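Local coordinates for sulfur carrier protein ThiS adenylyltransferase (Escherichia coli, PDB 1ZUD) that adenylates the C-terminal glycine carboxylate of the sulfur carrier protein ThiS with ATP, a step in making the thiazole of thiamine, at residues Phe6-Arg11 and Gln93-Ile98; Asp60-Leu65 and Asp80-Gln85; Gly217-Phe222 and Arg230-Arg235. One frame throughout, in Å; residues are numbered along the deposited sequence.

Interaction 1. Residues Phe6-Arg11 and Gln93-Ile98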
loop_
_atom_site.group_PDB
_atom_site.type_symbol
_atom_site.label_atom_id
_atom_site.label_comp_id
_atom_site.label_asym_id
_atom_site.label_seq_id
_atom_site.Cartn_x
_atom_site.Cartn_y
_atom_site.Cartn_z
ATOM N N PHE C 6 0.771 -15.869 -22.471
ATOM C CA PHE C 6 -0.383 -16.447 -21.792
ATOM C C PHE C 6 -0.020 -17.033 -20.404
ATOM O O PHE C 6 -0.699 -16.800 -19.397
ATOM C CB PHE C 6 -1.032 -17.511 -22.698
ATOM C CG PHE C 6 -2.360 -17.926 -22.220
ATOM C CD1 PHE C 6 -2.522 -19.102 -21.514
ATOM C CD2 PHE C 6 -3.437 -17.058 -22.338
ATOM C CE1 PHE C 6 -3.759 -19.406 -20.912
ATOM C CE2 PHE C 6 -4.668 -17.343 -21.743
ATOM C CZ PHE C 6 -4.834 -18.510 -21.032
ATOM N N MET C 7 1.100 -17.751 -20.337
ATOM C CA MET C 7 1.567 -18.341 -19.094
ATOM C C MET C 7 2.047 -17.293 -18.094
ATOM O O MET C 7 1.723 -17.314 -16.885
ATOM C CB MET C 7 2.748 -19.294 -19.383
ATOM C CG MET C 7 2.313 -20.648 -19.952
ATOM S SD MET C 7 1.301 -21.613 -18.782
ATOM C CE MET C 7 1.790 -20.929 -17.043
ATOM N N ARG C 8 2.807 -16.356 -18.610
ATOM C CA ARG C 8 3.380 -15.309 -17.771
ATOM C C ARG C 8 2.291 -14.482 -17.098
ATOM O O ARG C 8 2.368 -14.188 -15.894
ATOM C CB ARG C 8 4.277 -14.405 -18.637
ATOM C CG ARG C 8 4.786 -13.142 -17.913
ATOM C CD ARG C 8 5.547 -12.214 -18.882
ATOM N NE ARG C 8 6.882 -12.731 -19.180
ATOM C CZ ARG C 8 7.922 -12.624 -18.354
ATOM N NH1 ARG C 8 7.782 -12.023 -17.185
ATOM N NH2 ARG C 8 9.112 -13.106 -18.700
ATOM N N TYR C 9 1.263 -14.109 -17.864
ATOM C CA TYR C 9 0.172 -13.278 -17.300
ATOM C C TYR C 9 -1.039 -14.051 -16.811
ATOM O O TYR C 9 -2.092 -13.471 -16.485
ATOM C CB TYR C 9 -0.287 -12.278 -18.358
ATOM C CG TYR C 9 0.889 -11.521 -18.910
ATOM C CD1 TYR C 9 1.190 -11.548 -20.282
ATOM C CD2 TYR C 9 1.683 -10.746 -18.060
ATOM C CE1 TYR C 9 2.263 -10.801 -20.801
ATOM C CE2 TYR C 9 2.741 -10.009 -18.567
ATOM C CZ TYR C 9 3.030 -10.039 -19.919
ATOM O OH TYR C 9 4.119 -9.342 -20.381
ATOM N N SER C 10 -0.875 -15.360 -16.714
ATOM C CA SER C 10 -1.997 -16.204 -16.342
ATOM C C SER C 10 -2.778 -15.839 -15.092
ATOM O O SER C 10 -4.012 -15.872 -15.126
ATOM C CB SER C 10 -1.537 -17.676 -16.267
ATOM O OG SER C 10 -0.555 -17.853 -15.287
ATOM N N ARG C 11 -2.109 -15.423 -14.011
ATOM C CA ARG C 11 -2.859 -15.169 -12.810
ATOM C C ARG C 11 -3.701 -13.909 -12.840
ATOM O O ARG C 11 -4.578 -13.739 -12.025
ATOM C CB ARG C 11 -1.952 -15.179 -11.564
ATOM C CG ARG C 11 -1.315 -16.565 -11.261
ATOM C CD ARG C 11 -2.355 -17.693 -11.110
ATOM N NE ARG C 11 -1.747 -18.996 -10.764
ATOM C CZ ARG C 11 -1.150 -19.827 -11.621
ATOM N NH1 ARG C 11 -1.055 -19.541 -12.923
ATOM N NH2 ARG C 11 -0.618 -20.962 -11.166
ATOM N N GLN C 93 15.246 -8.159 -17.103
ATOM C CA GLN C 93 15.538 -9.477 -16.508
ATOM C C GLN C 93 14.227 -10.072 -15.988
ATOM O O GLN C 93 13.988 -11.295 -16.051
ATOM C CB GLN C 93 16.515 -9.326 -15.330
ATOM C CG GLN C 93 17.978 -9.199 -15.739
ATOM C CD GLN C 93 18.862 -8.724 -14.610
ATOM O OE1 GLN C 93 18.704 -9.135 -13.461
ATOM N NE2 GLN C 93 19.811 -7.854 -14.934
ATOM N N LEU C 94 13.378 -9.200 -15.446
ATOM C CA LEU C 94 12.094 -9.650 -14.933
ATOM C C LEU C 94 11.183 -10.038 -16.106
ATOM O O LEU C 94 10.534 -11.096 -16.126
ATOM C CB LEU C 94 11.457 -8.504 -14.128
ATOM C CG LEU C 94 10.031 -8.766 -13.640
ATOM C CD1 LEU C 94 10.002 -9.894 -12.586
ATOM C CD2 LEU C 94 9.478 -7.452 -13.079
ATOM N N ASN C 95 11.154 -9.159 -17.105
ATOM C CA ASN C 95 10.296 -9.352 -18.253
ATOM C C ASN C 95 10.954 -8.832 -19.556
ATOM O O ASN C 95 10.806 -7.671 -19.941
ATOM C CB ASN C 95 8.933 -8.663 -18.007
ATOM C CG ASN C 95 7.879 -9.040 -19.068
ATOM O OD1 ASN C 95 8.212 -9.634 -20.083
ATOM N ND2 ASN C 95 6.602 -8.676 -18.833
ATOM N N PRO C 96 11.647 -9.730 -20.277
ATOM C CA PRO C 96 12.330 -9.408 -21.535
ATOM C C PRO C 96 11.405 -9.300 -22.726
ATOM O O PRO C 96 11.856 -9.074 -23.823
ATOM C CB PRO C 96 13.313 -10.577 -21.713
ATOM C CG PRO C 96 12.562 -11.752 -21.110
ATOM C CD PRO C 96 11.860 -11.140 -19.876
ATOM N N ASP C 97 10.106 -9.451 -22.511
ATOM C CA ASP C 97 9.150 -9.423 -23.612
ATOM C C ASP C 97 8.406 -8.110 -23.809
ATOM O O ASP C 97 7.556 -7.978 -24.679
ATOM C CB ASP C 97 8.146 -10.582 -23.436
ATOM C CG ASP C 97 8.843 -11.957 -23.517
ATOM O OD1 ASP C 97 9.836 -12.037 -24.255
ATOM O OD2 ASP C 97 8.417 -12.931 -22.874
ATOM N N ILE C 98 8.716 -7.113 -23.019
ATOM C CA ILE C 98 8.032 -5.840 -23.250
ATOM C C ILE C 98 9.078 -4.803 -23.663
ATOM O O ILE C 98 10.282 -5.070 -23.538
ATOM C CB ILE C 98 7.235 -5.392 -21.994
ATOM C CG1 ILE C 98 8.128 -5.434 -20.743
ATOM C CG2 ILE C 98 5.978 -6.274 -21.857
ATOM C CD1 ILE C 98 7.448 -4.869 -19.506
HETATM O O HOH W 1 9.765 -14.274 -20.853
#
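Between Phe6-Arg11 and Gln93-Ile98 the closest CA atoms, Arg8 CA and Asn95 CA, are 9.1 Å apart, so long side chains bridge the gap. Arg8 reaches out of helix 3-8 with CG anti to the backbone N (chi1 172°), runs extended to CD and bends at chi3 (-76°). Its guanidinium lies flat on the Asn95 amide, the two planes 5° apart, with Asn95 OD1 over the centre of the face and 3.5 Å from Arg8 CZ. At its edge, Arg8 NH1 donates to an in-plane lone pair of Leu94 O (3.1 Å), a carbonyl at the C-terminal end of helix 83-94. Asn95 OD1 accepts from Asp97 N, which lies above the carbonyl plane, closing an Asx turn where the chain leaves that helix of the Rossmann-type domain and heads for strand 99-103. Asn95 ND2 gives a fairly straight bond in its amide plane to Tyr9 OH (3.0 Å) at the ring's edge, and a second one to Ala48 O of helix 40-50. An alanine in place of Asn95 would take away these three side-chain hydrogen bonds and the surface stacked on the guanidinium, and would probably loosen the turn and the seating of Arg8 and Tyr9. Asp97 OD2, salt-bridged to Arg4, accepts a hydrogen bond from a water that in turn accepts from Arg8 NH2 at 2.5 Å. Leu65 of the second subunit packs on Arg8, which thus faces the dimer interface.

Interaction 2. Residues Asp60-Leu65 and Asp80-Gln85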
loop_
_atom_site.group_PDB
_atom_site.type_symbol
_atom_site.label_atom_id
_atom_site.label_comp_id
_atom_site.label_asym_id
_atom_site.label_seq_id
_atom_site.Cartn_x
_atom_site.Cartn_y
_atom_site.Cartn_z
ATOM N N ASP C 60 17.063 11.430 -13.680
ATOM C CA ASP C 60 18.363 12.002 -13.939
ATOM C C ASP C 60 19.423 11.646 -12.887
ATOM O O ASP C 60 20.500 12.204 -12.952
ATOM C CB ASP C 60 18.262 13.523 -14.049
ATOM C CG ASP C 60 17.911 14.180 -12.713
ATOM O OD1 ASP C 60 17.485 13.477 -11.754
ATOM O OD2 ASP C 60 18.060 15.417 -12.625
ATOM N N ASP C 61 19.144 10.729 -11.951
ATOM C CA ASP C 61 20.112 10.404 -10.894
ATOM C C ASP C 61 20.935 9.142 -11.151
ATOM O O ASP C 61 20.636 8.414 -12.049
ATOM C CB ASP C 61 19.385 10.201 -9.571
ATOM C CG ASP C 61 18.831 11.501 -9.002
ATOM O OD1 ASP C 61 17.621 11.538 -8.677
ATOM O OD2 ASP C 61 19.608 12.478 -8.867
ATOM N N ASP C 62 21.974 8.931 -10.339
ATOM C CA ASP C 62 22.810 7.723 -10.365
ATOM C C ASP C 62 22.469 6.999 -9.033
ATOM O O ASP C 62 22.054 7.625 -8.063
ATOM C CB ASP C 62 24.323 8.078 -10.379
ATOM C CG ASP C 62 24.804 8.619 -11.758
ATOM O OD1 ASP C 62 24.216 8.286 -12.815
ATOM O OD2 ASP C 62 25.792 9.385 -11.791
ATOM N N VAL C 63 22.643 5.690 -8.970
ATOM C CA VAL C 63 22.342 4.999 -7.732
ATOM C C VAL C 63 23.327 5.382 -6.611
ATOM O O VAL C 63 24.541 5.473 -6.825
ATOM C CB VAL C 63 22.350 3.471 -7.959
ATOM C CG1 VAL C 63 22.041 2.752 -6.638
ATOM C CG2 VAL C 63 21.296 3.109 -9.113
ATOM N N HIS C 64 22.810 5.599 -5.402
ATOM C CA HIS C 64 23.667 5.946 -4.255
ATOM C C HIS C 64 23.356 4.909 -3.205
ATOM O O HIS C 64 22.237 4.400 -3.171
ATOM C CB HIS C 64 23.332 7.348 -3.736
ATOM C CG HIS C 64 23.480 8.419 -4.773
ATOM N ND1 HIS C 64 24.673 8.672 -5.421
ATOM C CD2 HIS C 64 22.569 9.258 -5.326
ATOM C CE1 HIS C 64 24.487 9.612 -6.333
ATOM N NE2 HIS C 64 23.219 9.983 -6.295
ATOM N N LEU C 65 24.297 4.660 -2.284
ATOM C CA LEU C 65 24.082 3.643 -1.266
ATOM C C LEU C 65 22.838 3.924 -0.418
ATOM O O LEU C 65 22.104 3.001 -0.074
ATOM C CB LEU C 65 25.332 3.544 -0.350
ATOM C CG LEU C 65 25.176 2.754 0.942
ATOM C CD1 LEU C 65 24.841 1.258 0.598
ATOM C CD2 LEU C 65 26.478 2.886 1.754
ATOM N N ASP C 80 26.543 4.122 -8.241
ATOM C CA ASP C 80 27.213 5.019 -9.174
ATOM C C ASP C 80 26.783 4.892 -10.632
ATOM O O ASP C 80 27.197 5.673 -11.466
ATOM C CB ASP C 80 28.753 4.933 -9.079
ATOM C CG ASP C 80 29.294 5.418 -7.739
ATOM O OD1 ASP C 80 28.654 6.277 -7.091
ATOM O OD2 ASP C 80 30.378 4.938 -7.335
ATOM N N ARG C 81 25.914 3.945 -10.939
ATOM C CA ARG C 81 25.445 3.805 -12.312
ATOM C C ARG C 81 24.133 4.606 -12.536
ATOM O O ARG C 81 23.384 4.849 -11.577
ATOM C CB ARG C 81 25.281 2.320 -12.600
ATOM C CG ARG C 81 26.602 1.491 -12.403
ATOM C CD ARG C 81 26.304 -0.010 -12.760
ATOM N NE ARG C 81 25.738 -0.142 -14.124
ATOM C CZ ARG C 81 24.873 -1.088 -14.515
ATOM N NH1 ARG C 81 24.462 -2.011 -13.652
ATOM N NH2 ARG C 81 24.374 -1.091 -15.753
ATOM N N PRO C 82 23.852 5.040 -13.788
ATOM C CA PRO C 82 22.628 5.828 -14.112
ATOM C C PRO C 82 21.338 5.058 -13.783
ATOM O O PRO C 82 21.177 3.938 -14.229
ATOM C CB PRO C 82 22.749 6.088 -15.625
ATOM C CG PRO C 82 24.279 5.806 -15.927
ATOM C CD PRO C 82 24.632 4.702 -15.005
ATOM N N LYS C 83 20.403 5.692 -13.052
ATOM C CA LYS C 83 19.187 5.005 -12.649
ATOM C C LYS C 83 18.305 4.476 -13.756
ATOM O O LYS C 83 17.779 3.358 -13.640
ATOM C CB LYS C 83 18.342 5.863 -11.696
ATOM C CG LYS C 83 18.792 5.770 -10.255
ATOM C CD LYS C 83 17.857 6.536 -9.321
ATOM C CE LYS C 83 18.551 6.711 -7.992
ATOM N NZ LYS C 83 17.771 7.535 -7.015
ATOM N N SER C 84 18.108 5.255 -14.820
ATOM C CA SER C 84 17.230 4.769 -15.896
ATOM C C SER C 84 17.844 3.563 -16.635
ATOM O O SER C 84 17.139 2.621 -17.034
ATOM C CB SER C 84 16.864 5.922 -16.866
ATOM O OG SER C 84 17.937 6.257 -17.719
ATOM N N GLN C 85 19.164 3.558 -16.772
ATOM C CA GLN C 85 19.838 2.443 -17.450
ATOM C C GLN C 85 19.765 1.172 -16.620
ATOM O O GLN C 85 19.463 0.089 -17.146
ATOM C CB GLN C 85 21.300 2.809 -17.720
ATOM C CG GLN C 85 22.227 1.629 -18.113
ATOM C CD GLN C 85 23.710 2.064 -18.208
ATOM O OE1 GLN C 85 24.607 1.379 -17.700
ATOM N NE2 GLN C 85 23.959 3.200 -18.854
HETATM O O HOH W 2 15.971 9.171 -8.182
HETATM O O HOH W 3 26.568 7.331 -6.199
#
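Three backbone hydrogen bonds tie Asp60-Leu65 to Asp80-Gln85: Lys83 N to Asp61 O (2.9 Å), Val63 N to Arg81 O, and Asp80 N to Val63 O, the last with its donor above the carbonyl plane. The first two flank a single bridge between Asp62 and Pro82, whose CA atoms are 4.2 Å apart. Lys83, in the first turn of helix 83-94, runs back along the other segment. Its CB sits 3.4 Å from Asp61 O, the same oxygen that its own N-H grips. CG passes Val63 CG2 at 3.8 Å; CD then lies against Asp61 CB, and CE touches both that carbon and Asp62 O. The chain is extended from CG onward, which carries NZ along Asp61 and Asp62 and beyond. There it meets a water (2.7 Å) that donates to Asp61 OD1, the carboxylate itself being too distant for a salt bridge. NZ also bonds to Gln71 OE1, its strongest partner, and weakly to Asn67 OD1, so the ammonium probably stays charged. On the far side of the bridge, a second water donates to Val63 O and Asp80 OD1, and lies 2.4 Å from His64 ND1. Lys83 is an ATP-binding residue, and Asp61 stands beside Asp59, another of them; the three bonds thus join the loop after strand 54-58 to the start of helix 83-94, at the nucleotide site of the adenylating domain of the HesA/MoeB/ThiF family.

Interaction 3. Residues Gly217-Phe222 and Arg230-Arg235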
loop_
_atom_site.group_PDB
_atom_site.type_symbol
_atom_site.label_atom_id
_atom_site.label_comp_id
_atom_site.label_asym_id
_atom_site.label_seq_id
_atom_site.Cartn_x
_atom_site.Cartn_y
_atom_site.Cartn_z
ATOM N N GLY C 217 -10.253 11.387 -9.188
ATOM C CA GLY C 217 -10.618 12.708 -8.669
ATOM C C GLY C 217 -10.886 12.706 -7.178
ATOM O O GLY C 217 -11.731 13.435 -6.640
ATOM N N GLU C 218 -10.096 11.883 -6.506
ATOM C CA GLU C 218 -10.181 11.663 -5.085
ATOM C C GLU C 218 -8.754 11.779 -4.511
ATOM O O GLU C 218 -7.857 11.160 -5.051
ATOM C CB GLU C 218 -10.680 10.238 -4.983
ATOM C CG GLU C 218 -11.207 9.716 -3.730
ATOM C CD GLU C 218 -11.788 8.312 -3.990
ATOM O OE1 GLU C 218 -11.029 7.423 -4.479
ATOM O OE2 GLU C 218 -12.996 8.113 -3.716
ATOM N N LEU C 219 -8.539 12.546 -3.440
ATOM C CA LEU C 219 -7.220 12.622 -2.852
ATOM C C LEU C 219 -7.212 11.559 -1.718
ATOM O O LEU C 219 -8.098 11.555 -0.869
ATOM C CB LEU C 219 -6.943 14.030 -2.280
ATOM C CG LEU C 219 -5.665 14.149 -1.450
ATOM C CD1 LEU C 219 -4.458 13.926 -2.387
ATOM C CD2 LEU C 219 -5.594 15.522 -0.753
ATOM N N ARG C 220 -6.266 10.607 -1.786
ATOM C CA ARG C 220 -6.169 9.556 -0.779
ATOM C C ARG C 220 -4.952 9.848 0.109
ATOM O O ARG C 220 -3.851 10.036 -0.375
ATOM C CB ARG C 220 -6.092 8.216 -1.503
ATOM C CG ARG C 220 -7.435 7.902 -2.168
ATOM C CD ARG C 220 -7.314 6.980 -3.378
ATOM N NE ARG C 220 -6.726 5.680 -3.010
ATOM C CZ ARG C 220 -6.390 4.731 -3.886
ATOM N NH1 ARG C 220 -6.590 4.911 -5.202
ATOM N NH2 ARG C 220 -5.813 3.612 -3.454
ATOM N N LEU C 221 -5.167 9.933 1.406
ATOM C CA LEU C 221 -4.097 10.283 2.342
ATOM C C LEU C 221 -3.847 9.097 3.277
ATOM O O LEU C 221 -4.772 8.478 3.805
ATOM C CB LEU C 221 -4.473 11.529 3.174
ATOM C CG LEU C 221 -4.954 12.761 2.343
ATOM C CD1 LEU C 221 -5.442 13.882 3.310
ATOM C CD2 LEU C 221 -3.844 13.326 1.475
ATOM N N PHE C 222 -2.581 8.789 3.465
ATOM C CA PHE C 222 -2.223 7.647 4.310
ATOM C C PHE C 222 -1.378 8.114 5.499
ATOM O O PHE C 222 -0.421 8.853 5.321
ATOM C CB PHE C 222 -1.429 6.624 3.443
ATOM C CG PHE C 222 -0.943 5.395 4.218
ATOM C CD1 PHE C 222 -1.814 4.682 5.027
ATOM C CD2 PHE C 222 0.368 4.965 4.096
ATOM C CE1 PHE C 222 -1.413 3.535 5.733
ATOM C CE2 PHE C 222 0.816 3.796 4.795
ATOM C CZ PHE C 222 -0.071 3.090 5.605
ATOM N N ARG C 230 -7.713 8.188 4.463
ATOM C CA ARG C 230 -8.953 8.988 4.318
ATOM C C ARG C 230 -8.989 9.376 2.853
ATOM O O ARG C 230 -7.936 9.464 2.225
ATOM C CB ARG C 230 -8.972 10.190 5.240
ATOM C CG ARG C 230 -8.010 11.224 4.984
ATOM C CD ARG C 230 -7.548 11.753 6.349
ATOM N NE ARG C 230 -8.698 12.006 7.188
ATOM C CZ ARG C 230 -8.653 12.322 8.479
ATOM N NH1 ARG C 230 -7.496 12.426 9.123
ATOM N NH2 ARG C 230 -9.790 12.555 9.104
ATOM N N SER C 231 -10.196 9.545 2.301
ATOM C CA SER C 231 -10.398 9.893 0.904
ATOM C C SER C 231 -11.133 11.204 0.877
ATOM O O SER C 231 -12.186 11.327 1.516
ATOM C CB SER C 231 -11.260 8.833 0.188
ATOM O OG SER C 231 -10.493 7.648 -0.051
ATOM N N LEU C 232 -10.598 12.167 0.136
ATOM C CA LEU C 232 -11.236 13.501 0.045
ATOM C C LEU C 232 -11.603 13.758 -1.411
ATOM O O LEU C 232 -10.825 13.452 -2.311
ATOM C CB LEU C 232 -10.258 14.575 0.539
ATOM C CG LEU C 232 -9.707 14.268 1.943
ATOM C CD1 LEU C 232 -8.569 15.268 2.259
ATOM C CD2 LEU C 232 -10.875 14.387 3.000
ATOM N N ALA C 233 -12.795 14.304 -1.642
ATOM C CA ALA C 233 -13.222 14.578 -3.018
ATOM C C ALA C 233 -12.508 15.830 -3.465
ATOM O O ALA C 233 -12.597 16.864 -2.773
ATOM C CB ALA C 233 -14.785 14.802 -3.054
ATOM N N LEU C 234 -11.814 15.768 -4.611
ATOM C CA LEU C 234 -11.110 16.918 -5.140
ATOM C C LEU C 234 -12.173 17.913 -5.704
ATOM O O LEU C 234 -13.339 17.541 -5.879
ATOM C CB LEU C 234 -10.158 16.490 -6.273
ATOM C CG LEU C 234 -8.913 15.707 -5.740
ATOM C CD1 LEU C 234 -8.127 15.105 -6.886
ATOM C CD2 LEU C 234 -8.049 16.688 -4.948
ATOM N N ARG C 235 -11.772 19.145 -5.979
ATOM C CA ARG C 235 -12.743 20.118 -6.547
ATOM C C ARG C 235 -11.980 21.080 -7.439
ATOM O O ARG C 235 -10.975 21.654 -7.025
ATOM C CB ARG C 235 -13.417 20.924 -5.419
ATOM C CG ARG C 235 -14.366 22.060 -5.889
ATOM C CD ARG C 235 -15.819 21.580 -6.134
ATOM N NE ARG C 235 -16.698 22.635 -6.682
ATOM C CZ ARG C 235 -16.865 22.914 -7.985
ATOM N NH1 ARG C 235 -16.226 22.224 -8.928
ATOM N NH2 ARG C 235 -17.681 23.902 -8.358
HETATM O O HOH W 4 -10.937 6.124 -2.083
#
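This contact is an antiparallel beta hairpin, strands 218-223 and 228-233, which ends the mixed sheet of the chain; the second strand is one of the two edge strands of the sheet within this chain. The strand axes come within 4.5 Å and their directions differ by 157°. Leu219 and Leu232 form one hydrogen-bonded pair, with Leu219 N to Leu232 O at 2.7 Å and the return bond from Leu232 N to Leu219 O. Leu221 and Arg230 form the next such pair, in which Leu221 N lies nearly along the C=O axis of Arg230. Beyond the regular pairing, Leu234 N reaches Gly217 O from above the carbonyl plane.

One face of the hairpin carries Leu219, Leu221, Arg230 and Leu232. Leu221 and Leu232 both set CG anti to the carbonyl carbon, cross at about a right angle and touch tip to tip, CD1 to CD1, at 3.6 Å. Arg230 has its CG in the crowded position between N and the carbonyl carbon, which lays that CG 4.0 Å from Leu221 CB; its far end makes a salt bridge to Asp7 of the ThiS chain. Phe60 of ThiS packs on Leu219, so this face takes part in binding the substrate protein. Leu234, past the strand end, lies against Gly217, with CB and CG near its O and CD1 near its C, and puts CD2 3.9 Å from Leu219 CB, while Met159 and Leu173 add to the same apolar cluster.

The other face bears Glu218, Arg220, Ser231 and Ala233. Arg220 NH1 makes a salt bridge to Glu204 of helix 191-210, and Arg220 CG passes Ser231 OG at 3.7 Å. That hydroxyl shares a water with Glu218: the water lies 2.6 Å from Ser231 OG and donates a weak bond to Glu218 OE1.

Overall arrangement
Interactions 1 and 2 use opposite ends of helix 83-94: interaction 2 lies at its start and interaction 1 at its C-terminal end, about 26 Å apart between centres and about 8 Å between nearest atoms. Along the chain, interaction 2 is nested within the loop that interaction 1 closes. Interaction 2 belongs to the ATP site through Lys83; the contacts of interaction 1 lie away from it, although its first segment includes Arg11, another ATP-binding residue. Interaction 3 follows later and lies across the chain's centre, about 33 Å from each of the others between centres. It meets ThiS, and its Leu234 side chain is about 10 Å from the zinc ion. Interactions 1 and 3 both touch the second subunit.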